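Local coordinates for protein beta-galactosidase (Trichoderma reesei, PDB 3OG2) that probably hydrolyses terminal non-reducing beta-D-galactose residues in beta-D-galactosides, as a secreted glycoside hydrolase of family 35 built around a TIM barrel, at residues A[95-100]-A[158-163]; A[404-409]-A[426-431]; A[877-880]-A[884-887]. All blocks are in the same frame, centred on the assembly; numbering follows the deposited sequence.

Contact 1 of 3, residues A[95-100]-A[158-163]; sequences FSLEPF and ASIIAK
Ile-160 lays its gamma methyl against two quite different neighbours, the isobutyl end of Leu-97 and the carboxylate of Glu-98. The apolar half of the contact is slight: CD1 of Leu-97 comes to 4.2 Å from CG2 of Ile-160. With CG1 turned beside the backbone N (chi1 -76°), the CG2 methyl points across and does the touching on both counts. In the Glu-98 conformer described here, one of two deposited, OE2 also lies 3.6 Å from Ile-160 CG2, a van der Waals approach of a carboxylate oxygen to a methyl. The Glu-98 chain gets there through a bend at chi2 (-46°).

In a TIM barrel, helices flank the parallel strands, and this pair illustrates the point. Helix 98-107 follows strand 72-76 in the chain and leads into strand 110-116, whereas helix 144-163 leads on to strand 172-177; Ile-161, beside the contact, turns to strands 110-116 and 172-177. Ahead of the turn that leads into helix 98-107, Ser-96 OG accepts a capping bond of 3.0 Å from Glu-98 N, with an N-H...O angle of 157°, which ties down the backbone from which the glutamate springs. Leu-97 itself packs on Pro-49.

Between the two segments sits one water, donating to Glu-98 OE2 over 2.7 Å and to Ile-160 O over 2.8 Å. If the glutamate is ionised, as is likely, carboxylate and carbonyl are both acceptors and need a donor between them; the water resolves this by spending a proton on each, so that, with that glutamate conformer, the polar side of this small interface is a solvent-mediated bridge.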
loop_
_atom_site.group_PDB
_atom_site.type_symbol
_atom_site.label_atom_id
_atom_site.label_comp_id
_atom_site.label_asym_id
_atom_site.label_seq_id
_atom_site.Cartn_x
_atom_site.Cartn_y
_atom_site.Cartn_z
ATOM N N PHE A 95 7.246 -11.260 -11.227
ATOM C CA PHE A 95 7.865 -11.372 -9.897
ATOM C C PHE A 95 9.286 -10.801 -9.871
ATOM O O PHE A 95 9.878 -10.751 -8.805
ATOM C CB PHE A 95 7.899 -12.823 -9.450
ATOM C CG PHE A 95 6.459 -13.338 -9.353
ATOM C CD1 PHE A 95 5.618 -12.918 -8.338
ATOM C CD2 PHE A 95 5.944 -14.235 -10.288
ATOM C CE1 PHE A 95 4.318 -13.361 -8.215
ATOM C CE2 PHE A 95 4.614 -14.676 -10.198
ATOM C CZ PHE A 95 3.798 -14.219 -9.154
ATOM N N SER A 96 9.824 -10.409 -11.026
ATOM C CA SER A 96 11.132 -9.745 -11.001
ATOM C C SER A 96 11.062 -8.376 -10.362
ATOM O O SER A 96 10.145 -7.572 -10.620
ATOM C CB SER A 96 11.595 -9.561 -12.448
ATOM O OG SER A 96 12.844 -8.863 -12.490
ATOM N N LEU A 97 12.088 -8.044 -9.569
ATOM C CA LEU A 97 12.190 -6.697 -9.049
ATOM C C LEU A 97 12.868 -5.746 -10.002
ATOM O O LEU A 97 12.915 -4.535 -9.770
ATOM C CB LEU A 97 13.022 -6.740 -7.753
ATOM C CG LEU A 97 12.297 -7.334 -6.547
ATOM C CD1 LEU A 97 13.200 -7.419 -5.342
ATOM C CD2 LEU A 97 11.061 -6.489 -6.204
ATOM N N GLU A 98 13.449 -6.250 -11.087
ATOM C CA GLU A 98 14.238 -5.360 -11.930
ATOM C C GLU A 98 13.409 -4.211 -12.503
ATOM O O GLU A 98 13.900 -3.066 -12.482
ATOM C CB GLU A 98 14.958 -6.162 -13.020
ATOM C CG GLU A 98 15.904 -7.196 -12.441
ATOM C CD GLU A 98 16.815 -6.747 -11.324
ATOM O OE1 GLU A 98 17.449 -5.681 -11.450
ATOM O OE2 GLU A 98 16.889 -7.462 -10.303
ATOM N N PRO A 99 12.175 -4.413 -12.967
ATOM C CA PRO A 99 11.419 -3.224 -13.425
ATOM C C PRO A 99 11.090 -2.237 -12.325
ATOM O O PRO A 99 10.914 -1.049 -12.557
ATOM C CB PRO A 99 10.115 -3.841 -13.965
ATOM C CG PRO A 99 10.525 -5.257 -14.359
ATOM C CD PRO A 99 11.405 -5.658 -13.185
ATOM N N PHE A 100 10.983 -2.712 -11.093
ATOM C CA PHE A 100 10.725 -1.878 -9.938
ATOM C C PHE A 100 11.981 -1.025 -9.688
ATOM O O PHE A 100 11.862 0.206 -9.534
ATOM C CB PHE A 100 10.355 -2.761 -8.752
ATOM C CG PHE A 100 9.802 -2.014 -7.548
ATOM C CD1 PHE A 100 8.499 -1.584 -7.591
ATOM C CD2 PHE A 100 10.549 -1.821 -6.397
ATOM C CE1 PHE A 100 7.915 -1.011 -6.481
ATOM C CE2 PHE A 100 9.980 -1.201 -5.280
ATOM C CZ PHE A 100 8.653 -0.772 -5.325
ATOM N N ALA A 158 18.626 -11.210 -1.298
ATOM C CA ALA A 158 19.553 -10.186 -0.832
ATOM C C ALA A 158 20.620 -9.991 -1.863
ATOM O O ALA A 158 21.135 -8.867 -1.954
ATOM C CB ALA A 158 20.091 -10.525 0.551
ATOM N N SER A 159 20.954 -10.986 -2.688
ATOM C CA SER A 159 21.930 -10.676 -3.753
ATOM C C SER A 159 21.293 -9.854 -4.865
ATOM O O SER A 159 21.969 -8.982 -5.409
ATOM C CB SER A 159 22.534 -11.961 -4.271
ATOM O OG SER A 159 21.624 -12.754 -4.978
ATOM N N ILE A 160 19.997 -10.067 -5.167
ATOM C CA ILE A 160 19.288 -9.199 -6.110
ATOM C C ILE A 160 19.265 -7.777 -5.589
ATOM O O ILE A 160 19.563 -6.821 -6.308
ATOM C CB ILE A 160 17.858 -9.740 -6.309
ATOM C CG1 ILE A 160 17.873 -10.988 -7.222
ATOM C CG2 ILE A 160 16.908 -8.695 -6.868
ATOM C CD1 ILE A 160 16.619 -11.820 -7.175
ATOM N N ILE A 161 18.938 -7.603 -4.313
ATOM C CA ILE A 161 18.913 -6.251 -3.728
ATOM C C ILE A 161 20.311 -5.668 -3.717
ATOM O O ILE A 161 20.530 -4.473 -3.943
ATOM C CB ILE A 161 18.275 -6.363 -2.350
ATOM C CG1 ILE A 161 16.779 -6.767 -2.457
ATOM C CG2 ILE A 161 18.419 -5.099 -1.519
ATOM C CD1 ILE A 161 16.132 -6.836 -1.073
ATOM N N ALA A 162 21.333 -6.520 -3.434
ATOM C CA ALA A 162 22.694 -6.029 -3.342
ATOM C C ALA A 162 23.123 -5.378 -4.661
ATOM O O ALA A 162 23.785 -4.333 -4.685
ATOM C CB ALA A 162 23.694 -7.148 -2.989
ATOM N N LYS A 163 22.737 -5.991 -5.786
ATOM C CA LYS A 163 23.131 -5.444 -7.095
ATOM C C LYS A 163 22.492 -4.078 -7.333
ATOM O O LYS A 163 23.076 -3.279 -8.072
ATOM C CB LYS A 163 22.713 -6.479 -8.156
ATOM C CG LYS A 163 23.447 -7.795 -8.027
ATOM C CD LYS A 163 23.114 -8.838 -9.063
ATOM C CE LYS A 163 24.018 -10.033 -8.969
ATOM N NZ LYS A 163 23.849 -10.902 -7.772
HETATM O O HOH W 1 19.217 -6.851 -9.036
#

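Contact 2 of 3, residues A[404-409]-A[426-431]; sequences SGDFFV and KLPTSA
Phe-408 reaches across to Leu-427 and Pro-428 with the whole length of its ring. From CB, the first torsion (chi1 -57°) sets CG beside the backbone N and anti to the carbonyl carbon. CG then meets Leu-427 CD2 at 3.8 Å. One step on, CD1 of the ring touches both leucine methyls, while ring atom CD2 has Leu-427 CD2 at 3.9 Å. CE1 keeps to the leucine, with both of its methyls near. CE2 lies where two neighbours join, with Leu-427 CD2 and Pro-428 CD equally near. At the tip, CZ reaches Pro-428 CD at 3.7 Å, approached obliquely. Seen as a whole, the leucine methyl CD2 makes a CH-pi contact with the ring, 8° off the normal and almost directly over the centre of one face.

The contact joins two sheets of domain 2: strand 406-412 belongs to a long antiparallel sheet and strand 421-427 to a separate three-stranded one. Ile-396, Pro-398 and Leu-400 of the neighbouring strand 394-400 also touch the phenylalanine. An alanine here would remove the ring, and Leu-427 CD2 and Pro-428 CD would probably be left facing a gap between the two sheets.

Two residues earlier in the strand, Asp-406 OD2 rests 3.6 Å from Pro-428 CG, while its OD1 is hydrogen-bonded to Ala-401 N. After the proline, Thr-429 OG1 accepts from Ala-431 N at 2.9 Å, closing an ST turn.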
loop_
_atom_site.group_PDB
_atom_site.type_symbol
_atom_site.label_atom_id
_atom_site.label_comp_id
_atom_site.label_asym_id
_atom_site.label_seq_id
_atom_site.Cartn_x
_atom_site.Cartn_y
_atom_site.Cartn_z
ATOM N N SER A 404 20.470 28.699 12.644
ATOM C CA SER A 404 20.024 28.141 11.368
ATOM C C SER A 404 18.520 28.107 11.194
ATOM O O SER A 404 18.044 27.694 10.123
ATOM C CB SER A 404 20.623 26.714 11.247
ATOM O OG SER A 404 20.358 25.933 12.399
ATOM N N GLY A 405 17.769 28.557 12.194
ATOM C CA GLY A 405 16.353 28.690 12.062
ATOM C C GLY A 405 15.578 27.813 13.030
ATOM O O GLY A 405 15.982 26.690 13.279
ATOM N N ASP A 406 14.488 28.344 13.598
ATOM C CA ASP A 406 13.623 27.551 14.462
ATOM C C ASP A 406 12.295 27.198 13.800
ATOM O O ASP A 406 11.847 27.857 12.855
ATOM C CB ASP A 406 13.265 28.352 15.707
ATOM C CG ASP A 406 14.461 28.783 16.508
ATOM O OD1 ASP A 406 15.557 28.182 16.449
ATOM O OD2 ASP A 406 14.252 29.807 17.263
ATOM N N PHE A 407 11.672 26.172 14.363
ATOM C CA PHE A 407 10.389 25.681 13.869
ATOM C C PHE A 407 9.469 25.495 15.048
ATOM O O PHE A 407 9.955 25.085 16.149
ATOM C CB PHE A 407 10.570 24.325 13.136
ATOM C CG PHE A 407 11.459 24.416 11.928
ATOM C CD1 PHE A 407 12.840 24.466 12.049
ATOM C CD2 PHE A 407 10.888 24.500 10.634
ATOM C CE1 PHE A 407 13.710 24.602 10.965
ATOM C CE2 PHE A 407 11.749 24.594 9.537
ATOM C CZ PHE A 407 13.122 24.675 9.686
ATOM N N PHE A 408 8.192 25.761 14.928
ATOM C CA PHE A 408 7.265 25.635 16.061
ATOM C C PHE A 408 6.025 24.924 15.577
ATOM O O PHE A 408 5.327 25.431 14.684
ATOM C CB PHE A 408 6.870 27.013 16.617
ATOM C CG PHE A 408 8.115 27.795 17.033
ATOM C CD1 PHE A 408 8.810 28.560 16.115
ATOM C CD2 PHE A 408 8.564 27.655 18.358
ATOM C CE1 PHE A 408 9.956 29.197 16.500
ATOM C CE2 PHE A 408 9.735 28.320 18.740
ATOM C CZ PHE A 408 10.428 29.041 17.788
ATOM N N VAL A 409 5.783 23.740 16.124
ATOM C CA VAL A 409 4.612 22.984 15.702
ATOM C C VAL A 409 3.467 23.289 16.662
ATOM O O VAL A 409 3.566 23.031 17.884
ATOM C CB VAL A 409 4.930 21.466 15.665
ATOM C CG1 VAL A 409 3.651 20.720 15.217
ATOM C CG2 VAL A 409 6.125 21.217 14.770
ATOM N N LYS A 426 4.604 34.152 20.718
ATOM C CA LYS A 426 5.762 34.953 21.110
ATOM C C LYS A 426 6.967 34.057 20.822
ATOM O O LYS A 426 7.151 33.035 21.519
ATOM C CB LYS A 426 5.682 35.399 22.582
ATOM C CG LYS A 426 6.877 36.246 22.943
ATOM C CD LYS A 426 6.784 36.871 24.333
ATOM C CE LYS A 426 7.570 38.182 24.240
ATOM N NZ LYS A 426 7.994 38.516 22.831
ATOM N N LEU A 427 7.752 34.378 19.776
ATOM C CA LEU A 427 8.757 33.439 19.270
ATOM C C LEU A 427 10.132 34.088 19.329
ATOM O O LEU A 427 10.258 35.297 19.099
ATOM C CB LEU A 427 8.482 33.032 17.806
ATOM C CG LEU A 427 7.116 32.387 17.573
ATOM C CD1 LEU A 427 6.909 32.024 16.112
ATOM C CD2 LEU A 427 6.895 31.142 18.423
ATOM N N PRO A 428 11.123 33.293 19.608
ATOM C CA PRO A 428 12.497 33.795 19.560
ATOM C C PRO A 428 12.947 34.004 18.123
ATOM O O PRO A 428 12.654 33.171 17.226
ATOM C CB PRO A 428 13.296 32.684 20.260
ATOM C CG PRO A 428 12.499 31.441 19.964
ATOM C CD PRO A 428 11.052 31.868 20.023
ATOM N N THR A 429 13.655 35.111 17.898
ATOM C CA THR A 429 14.220 35.386 16.596
ATOM C C THR A 429 15.605 36.030 16.795
ATOM O O THR A 429 15.922 36.448 17.897
ATOM C CB THR A 429 13.411 36.337 15.693
ATOM O OG1 THR A 429 13.559 37.673 16.177
ATOM C CG2 THR A 429 11.927 36.040 15.727
ATOM N N SER A 430 16.384 36.095 15.722
ATOM C CA SER A 430 17.636 36.859 15.711
ATOM C C SER A 430 17.437 38.335 16.021
ATOM O O SER A 430 18.405 39.029 16.346
ATOM C CB SER A 430 18.303 36.776 14.341
ATOM O OG SER A 430 17.396 37.279 13.329
ATOM N N ALA A 431 16.207 38.848 15.957
ATOM C CA ALA A 431 15.991 40.220 16.376
ATOM C C ALA A 431 15.395 40.297 17.784
ATOM O O ALA A 431 14.960 41.381 18.164
ATOM C CB ALA A 431 15.118 40.903 15.317
#

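Contact 3 of 3, residues A[877-880]-A[884-887]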
loop_
_atom_site.group_PDB
_atom_site.type_symbol
_atom_site.label_atom_id
_atom_site.label_comp_id
_atom_site.label_asym_id
_atom_site.label_seq_id
_atom_site.Cartn_x
_atom_site.Cartn_y
_atom_site.Cartn_z
ATOM N N ASP A 877 -27.876 -15.907 -14.264
ATOM C CA ASP A 877 -28.957 -16.879 -14.045
ATOM C C ASP A 877 -28.538 -17.918 -13.003
ATOM O O ASP A 877 -29.367 -18.460 -12.285
ATOM C CB ASP A 877 -29.395 -17.557 -15.340
ATOM C CG ASP A 877 -30.074 -16.546 -16.255
ATOM O OD1 ASP A 877 -30.946 -15.789 -15.781
ATOM O OD2 ASP A 877 -29.716 -16.512 -17.440
ATOM N N GLY A 878 -27.260 -18.239 -12.923
ATOM C CA GLY A 878 -26.721 -19.104 -11.890
ATOM C C GLY A 878 -27.262 -20.530 -11.952
ATOM O O GLY A 878 -27.518 -21.080 -12.982
ATOM N N ILE A 879 -27.394 -21.112 -10.769
ATOM C CA ILE A 879 -27.659 -22.541 -10.601
ATOM C C ILE A 879 -28.723 -22.713 -9.528
ATOM O O ILE A 879 -28.884 -21.898 -8.628
ATOM C CB ILE A 879 -26.384 -23.345 -10.260
ATOM C CG1 ILE A 879 -25.638 -22.885 -8.994
ATOM C CG2 ILE A 879 -25.446 -23.323 -11.468
ATOM C CD1 ILE A 879 -24.424 -23.735 -8.607
ATOM N N ALA A 880 -29.473 -23.803 -9.691
ATOM C CA ALA A 880 -30.650 -23.993 -8.850
ATOM C C ALA A 880 -30.454 -25.008 -7.745
ATOM O O ALA A 880 -31.422 -25.484 -7.126
ATOM C CB ALA A 880 -31.863 -24.456 -9.694
ATOM N N ILE A 884 -21.055 -25.797 -7.673
ATOM C CA ILE A 884 -20.043 -24.823 -8.096
ATOM C C ILE A 884 -20.003 -24.843 -9.610
ATOM O O ILE A 884 -19.801 -25.914 -10.231
ATOM C CB ILE A 884 -18.626 -25.117 -7.518
ATOM C CG1 ILE A 884 -18.672 -25.342 -6.012
ATOM C CG2 ILE A 884 -17.686 -23.967 -7.913
ATOM C CD1 ILE A 884 -17.341 -25.638 -5.370
ATOM N N ALA A 885 -20.186 -23.678 -10.224
ATOM C CA ALA A 885 -20.098 -23.565 -11.672
ATOM C C ALA A 885 -19.059 -22.527 -12.047
ATOM O O ALA A 885 -18.814 -21.627 -11.265
ATOM C CB ALA A 885 -21.411 -23.068 -12.258
ATOM N N PHE A 886 -18.456 -22.650 -13.203
ATOM C CA PHE A 886 -17.536 -21.622 -13.640
ATOM C C PHE A 886 -18.035 -21.064 -14.979
ATOM O O PHE A 886 -18.444 -21.839 -15.843
ATOM C CB PHE A 886 -16.120 -22.222 -13.784
ATOM C CG PHE A 886 -15.145 -21.210 -14.359
ATOM C CD1 PHE A 886 -14.800 -20.069 -13.656
ATOM C CD2 PHE A 886 -14.565 -21.422 -15.607
ATOM C CE1 PHE A 886 -13.898 -19.152 -14.178
ATOM C CE2 PHE A 886 -13.683 -20.487 -16.149
ATOM C CZ PHE A 886 -13.327 -19.330 -15.432
ATOM N N TYR A 887 -17.972 -19.763 -15.091
ATOM C CA TYR A 887 -18.458 -19.016 -16.234
ATOM C C TYR A 887 -17.324 -18.255 -16.891
ATOM O O TYR A 887 -16.548 -17.589 -16.203
ATOM C CB TYR A 887 -19.521 -18.032 -15.795
ATOM C CG TYR A 887 -20.739 -18.692 -15.159
ATOM C CD1 TYR A 887 -20.842 -18.893 -13.790
ATOM C CD2 TYR A 887 -21.781 -19.113 -15.987
ATOM C CE1 TYR A 887 -21.961 -19.498 -13.266
ATOM C CE2 TYR A 887 -22.908 -19.713 -15.457
ATOM C CZ TYR A 887 -23.007 -19.900 -14.083
ATOM O OH TYR A 887 -24.100 -20.497 -13.505
HETATM O O HOH W 2 -26.209 -20.757 -15.313
#
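The Tyr-887 ring meets segment 877-880 through its hydroxyl end: a water lies in the ring plane at the edge, and Gly-878 CA approaches obliquely, 3.4 Å from Tyr-887 OH. Elsewhere the tyrosine touches Trp-662, Pro-875, Lys-664 and Leu-960. The setting is the later of the chain's two domains of the galactose-binding-like clan, in which strand 883-894 runs antiparallel between strands 663-666 and 953-962, and the loop carrying 877-880 lies over one side of that sheet. As in any beta-strand, successive residues point to opposite sides: Ala-885 and Tyr-887 turn toward the loop, whereas Phe-886 stacks its ring on Phe-847.

The water lies 2.7 Å from Gly-878 O, to which it can donate, and 2.8 Å from Tyr-887 OH, so the phenol and the loop backbone are linked through solvent. Gly-878 has a positive phi (64°), a conformation that glycine adopts readily.

Next along the loop, Ile-879 reaches the tyrosine hydroxyl, Ala-885 and the strand backbone. The side chains of Ile-879 and Tyr-887 cross at a slant, with Ile-879 CG2 3.7 Å from Tyr-887 OH and 4.1 Å from Ala-885 CB. The other branch, CG1, occupies the crowded position between backbone N and carbonyl carbon (chi1 58°), and from there the chain extends until CD1 of Ile-879 ends 4.1 Å from the backbone N of Ile-884.

The three contacts sample separate parts of one chain, each in a different domain family, and none touches another. Contact 1, in the TIM barrel, lies nearest the galactose site: the side chain of Leu-97 is about 9 Å from that of Tyr-76 and about 11 Å from that of Ile-119, both seen to bind galactose in another structure of this protein, although no galactose is bound in this model. Contacts 2 and 3 lie away from it, in beta-rich domains on opposite sides of the chain's centre, with their own centres about 70 Å apart. From contact 1 the nearest atoms of contact 2 are about 30 Å away, those of contact 3 about 19 Å.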